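Local coordinates for beta-ketoacyl synthase (Pseudomonas aeruginosa, PDB 4CW4) that condenses acetyl-CoA with malonyl-ACP to make the acetoacetyl-ACP primer that starts fatty acid biosynthesis, working as a homodimer, at the interface of chains A and B. Residues are numbered along the deposited sequence; one frame, centred on the assembly and turned at random. Chains: chain A/B, Beta-ketoacyl synthase.

The interface of chains A and B. Residues chain A 8-10, 301, 390-391, 424, 558; chain B 631, 633-634.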
ATOM      1  N   ARG A   8      15.765 -22.489  -4.599  1.00 17.30           N
ATOM      2  CA  ARG A   8      14.533 -23.077  -4.119  1.00 14.40           C
ATOM      3  C   ARG A   8      13.375 -22.726  -5.030  1.00 12.88           C
ATOM      4  O   ARG A   8      13.250 -21.589  -5.479  1.00 13.34           O
ATOM      5  CB  ARG A   8      14.249 -22.584  -2.693  1.00 14.75           C
ATOM      6  CG  ARG A   8      15.159 -23.249  -1.664  1.00 15.99           C
ATOM      7  CD  ARG A   8      15.019 -22.650  -0.292  1.00 16.01           C
ATOM      8  NE  ARG A   8      15.932 -23.254   0.679  1.00 16.09           N
ATOM      9  CZ  ARG A   8      16.234 -22.721   1.859  1.00 18.03           C
ATOM     10  NH1 ARG A   8      15.755 -21.531   2.204  1.00 17.31           N
ATOM     11  NH2 ARG A   8      17.040 -23.364   2.683  1.00 19.55           N
ATOM     12  N   LEU A   9      12.519 -23.714  -5.273  1.00 11.33           N
ATOM     13  CA  LEU A   9      11.306 -23.567  -6.095  1.00 11.57           C
ATOM     14  C   LEU A   9      10.098 -23.281  -5.214  1.00 11.70           C
ATOM     15  O   LEU A   9       9.838 -24.035  -4.298  1.00 11.73           O
ATOM     16  CB  LEU A   9      11.024 -24.860  -6.874  1.00 11.86           C
ATOM     17  CG  LEU A   9       9.776 -24.876  -7.766  1.00 12.79           C
ATOM     18  CD1 LEU A   9       9.933 -23.935  -8.949  1.00 13.09           C
ATOM     19  CD2 LEU A   9       9.445 -26.284  -8.263  1.00 12.37           C
ATOM     20  N   PRO A  10       9.363 -22.188  -5.481  1.00 10.99           N
ATOM     21  CA  PRO A  10       8.150 -21.948  -4.693  1.00 10.25           C
ATOM     22  C   PRO A  10       6.999 -22.876  -5.093  1.00  9.94           C
ATOM     23  O   PRO A  10       6.525 -22.843  -6.245  1.00 11.45           O
ATOM     24  CB  PRO A  10       7.795 -20.489  -5.046  1.00 11.34           C
ATOM     25  CG  PRO A  10       9.074 -19.891  -5.564  1.00 10.88           C
ATOM     26  CD  PRO A  10       9.686 -21.022  -6.321  1.00 11.54           C
ATOM     27  N   THR A 301      13.223 -17.698  -3.376  1.00 11.98           N
ATOM     28  CA  THR A 301      14.375 -18.023  -4.217  1.00 13.51           C
ATOM     29  C   THR A 301      15.683 -17.448  -3.628  1.00 14.95           C
ATOM     30  O   THR A 301      16.757 -18.024  -3.805  1.00 16.44           O
ATOM     31  CB  THR A 301      14.157 -17.585  -5.694  1.00 15.45           C
ATOM     32  OG1 THR A 301      13.978 -16.166  -5.779  1.00 16.04           O
ATOM     33  CG2 THR A 301      12.937 -18.262  -6.280  1.00 16.11           C
ATOM     34  N   THR A 390       6.882 -19.639 -10.634  1.00 11.70           N
ATOM     35  CA  THR A 390       8.282 -19.463 -11.004  1.00 12.11           C
ATOM     36  C   THR A 390       8.680 -18.017 -11.258  1.00 12.30           C
ATOM     37  O   THR A 390       9.844 -17.675 -11.114  1.00 13.16           O
ATOM     38  CB  THR A 390       8.643 -20.310 -12.228  1.00 13.34           C
ATOM     39  OG1 THR A 390       7.664 -20.136 -13.236  1.00 13.93           O
ATOM     40  CG2 THR A 390       8.716 -21.788 -11.868  1.00 15.18           C
ATOM     41  N   ASP A 391       7.740 -17.166 -11.634  1.00 11.79           N
ATOM     42  CA  ASP A 391       8.066 -15.787 -11.943  1.00 11.99           C
ATOM     43  C   ASP A 391       6.822 -14.945 -11.952  1.00 11.60           C
ATOM     44  O   ASP A 391       5.727 -15.423 -12.312  1.00 12.91           O
ATOM     45  CB  ASP A 391       8.695 -15.652 -13.333  1.00 13.36           C
ATOM     46  CG  ASP A 391      10.224 -15.789 -13.333  1.00 16.13           C
ATOM     47  OD1 ASP A 391      10.941 -15.050 -12.599  1.00 17.95           O
ATOM     48  OD2 ASP A 391      10.703 -16.654 -14.084  1.00 17.73           O
ATOM     49  N   ILE A 424      11.689 -23.120 -18.869  1.00 15.44           N
ATOM     50  CA  ILE A 424      11.475 -24.110 -17.827  1.00 16.10           C
ATOM     51  C   ILE A 424      10.792 -25.365 -18.352  1.00 16.47           C
ATOM     52  O   ILE A 424      11.205 -26.459 -17.999  1.00 19.42           O
ATOM     53  CB  ILE A 424      10.710 -23.510 -16.619  1.00 16.94           C
ATOM     54  CG1 ILE A 424      11.600 -22.479 -15.907  1.00 17.60           C
ATOM     55  CG2 ILE A 424      10.286 -24.616 -15.650  1.00 17.58           C
ATOM     56  CD1 ILE A 424      10.892 -21.617 -14.845  1.00 18.93           C
ATOM     57  N   MET A 558       9.839 -31.916 -11.402  1.00 15.83           N
ATOM     58  CA  MET A 558      10.968 -31.116 -10.981  1.00 15.52           C
ATOM     59  C   MET A 558      11.508 -31.547  -9.616  1.00 16.43           C
ATOM     60  O   MET A 558      12.718 -31.674  -9.456  1.00 16.72           O
ATOM     61  CB  MET A 558      10.581 -29.629 -11.001  1.00 15.90           C
ATOM     62  CG  MET A 558      10.352 -29.113 -12.419  1.00 16.34           C
ATOM     63  SD  MET A 558       9.641 -27.452 -12.525  1.00 17.31           S
ATOM     64  CE  MET A 558      11.085 -26.438 -12.151  1.00 17.77           C
TER
ATOM     65  N   ASP B 631      17.848 -18.108 -17.322  1.00 25.52           N
ATOM     66  CA  ASP B 631      17.499 -18.555 -15.979  1.00 24.40           C
ATOM     67  C   ASP B 631      18.309 -19.807 -15.632  1.00 25.48           C
ATOM     68  O   ASP B 631      18.337 -20.753 -16.414  1.00 26.50           O
ATOM     69  CB  ASP B 631      16.005 -18.893 -15.967  1.00 22.71           C
ATOM     70  CG  ASP B 631      15.485 -19.223 -14.594  1.00 21.34           C
ATOM     71  OD1 ASP B 631      16.190 -18.934 -13.601  1.00 21.07           O
ATOM     72  OD2 ASP B 631      14.356 -19.756 -14.513  1.00 20.24           O
ATOM     73  N   ARG B 633      18.060 -20.882 -12.193  1.00 20.14           N
ATOM     74  CA  ARG B 633      17.527 -21.221 -10.877  1.00 18.98           C
ATOM     75  C   ARG B 633      17.169 -22.693 -10.718  1.00 17.66           C
ATOM     76  O   ARG B 633      17.435 -23.277  -9.674  1.00 17.27           O
ATOM     77  CB  ARG B 633      16.297 -20.367 -10.562  1.00 18.54           C
ATOM     78  CG  ARG B 633      16.631 -18.904 -10.294  1.00 18.47           C
ATOM     79  CD  ARG B 633      15.384 -18.044 -10.203  1.00 18.40           C
ATOM     80  NE  ARG B 633      14.573 -18.252 -11.388  1.00 17.45           N
ATOM     81  CZ  ARG B 633      13.285 -17.946 -11.507  1.00 18.16           C
ATOM     82  NH1 ARG B 633      12.609 -17.371 -10.511  1.00 19.01           N
ATOM     83  NH2 ARG B 633      12.672 -18.223 -12.644  1.00 16.94           N
ATOM     84  N   PHE B 634      16.555 -23.286 -11.742  1.00 17.55           N
ATOM     85  CA  PHE B 634      15.940 -24.606 -11.613  1.00 18.02           C
ATOM     86  C   PHE B 634      16.489 -25.600 -12.624  1.00 20.29           C
ATOM     87  O   PHE B 634      15.887 -26.645 -12.864  1.00 19.90           O
ATOM     88  CB  PHE B 634      14.415 -24.497 -11.752  1.00 17.99           C
ATOM     89  CG  PHE B 634      13.810 -23.395 -10.930  1.00 16.89           C
ATOM     90  CD1 PHE B 634      13.998 -23.361  -9.557  1.00 16.64           C
ATOM     91  CD2 PHE B 634      13.073 -22.382 -11.523  1.00 16.78           C
ATOM     92  CE1 PHE B 634      13.471 -22.335  -8.791  1.00 16.43           C
ATOM     93  CE2 PHE B 634      12.525 -21.360 -10.755  1.00 16.32           C
ATOM     94  CZ  PHE B 634      12.719 -21.344  -9.381  1.00 16.57           C
TER
HETATM   95  O   HOH W   1      13.536 -15.372  -8.489  1.00 20.01           O
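B:Phe634 lies with its ring between A:Leu9 on one face and its own neighbour B:Arg633 on the other, and this sandwich is the tightly packed part of the contact. The evidence is in the two heights: the A:Leu9 methyl CD1 stands 3.8 Å above the ring plane, over its centre, and B:Arg633 CB sits 3.7 Å above the opposite face. With CG anti to its backbone N (chi1 179°), A:Leu9 brings CD1 over the ring, and its side chain crosses that of B:Phe634 at about a right angle. Around the ring, the backbone carbonyl A:Arg8 O lies in plane at the edge, 3.4 Å from B:Phe634 CE1. A:Thr390 CG2 approaches CE2, A:Ile424 CD1 approaches CD2, and the A:Met558 methyl CE touches CB, so apolar groups of chain A also line the flank of the phenyl side chain.

The polar half belongs to B:Arg633, whose chain bends at chi3 (-53°) and folds its guanidinium above B:Phe634 CE2. B:Arg633 NH1 donates to A:Thr390 O at 2.8 Å, almost in line with the carbonyl bond. B:Arg633 NH2 forms a salt bridge with A:Asp391 OD2 at 2.9 Å; OD2 is met from above its carboxylate plane, the carboxylate and guanidinium planes being 28° apart. On its own chain, B:Asp631 grips the guanidinium side-on, OD1 receiving B:Arg633 NE at 2.8 Å and OD2 receiving NH2, while the backbone N of B:Arg633 reaches OD1 from the other face. This brace from its own chain should limit rotation of the guanidinium, and the two nearby carboxylates would favour its positive charge.

The looser side is toward A:Thr301, at the end of helix 288-301: here a water bridges OG1 and B:Arg633 NH1, and the nearest direct approach, A:Thr301 CG2 to B:Arg633 NH1, is 4.3 Å. The centre of the patch lies about 24 Å from the active-site A:Cys286. The patch pins the C-terminal segment of one subunit onto the other and, repeated by the two-fold, probably helps hold the homodimer together.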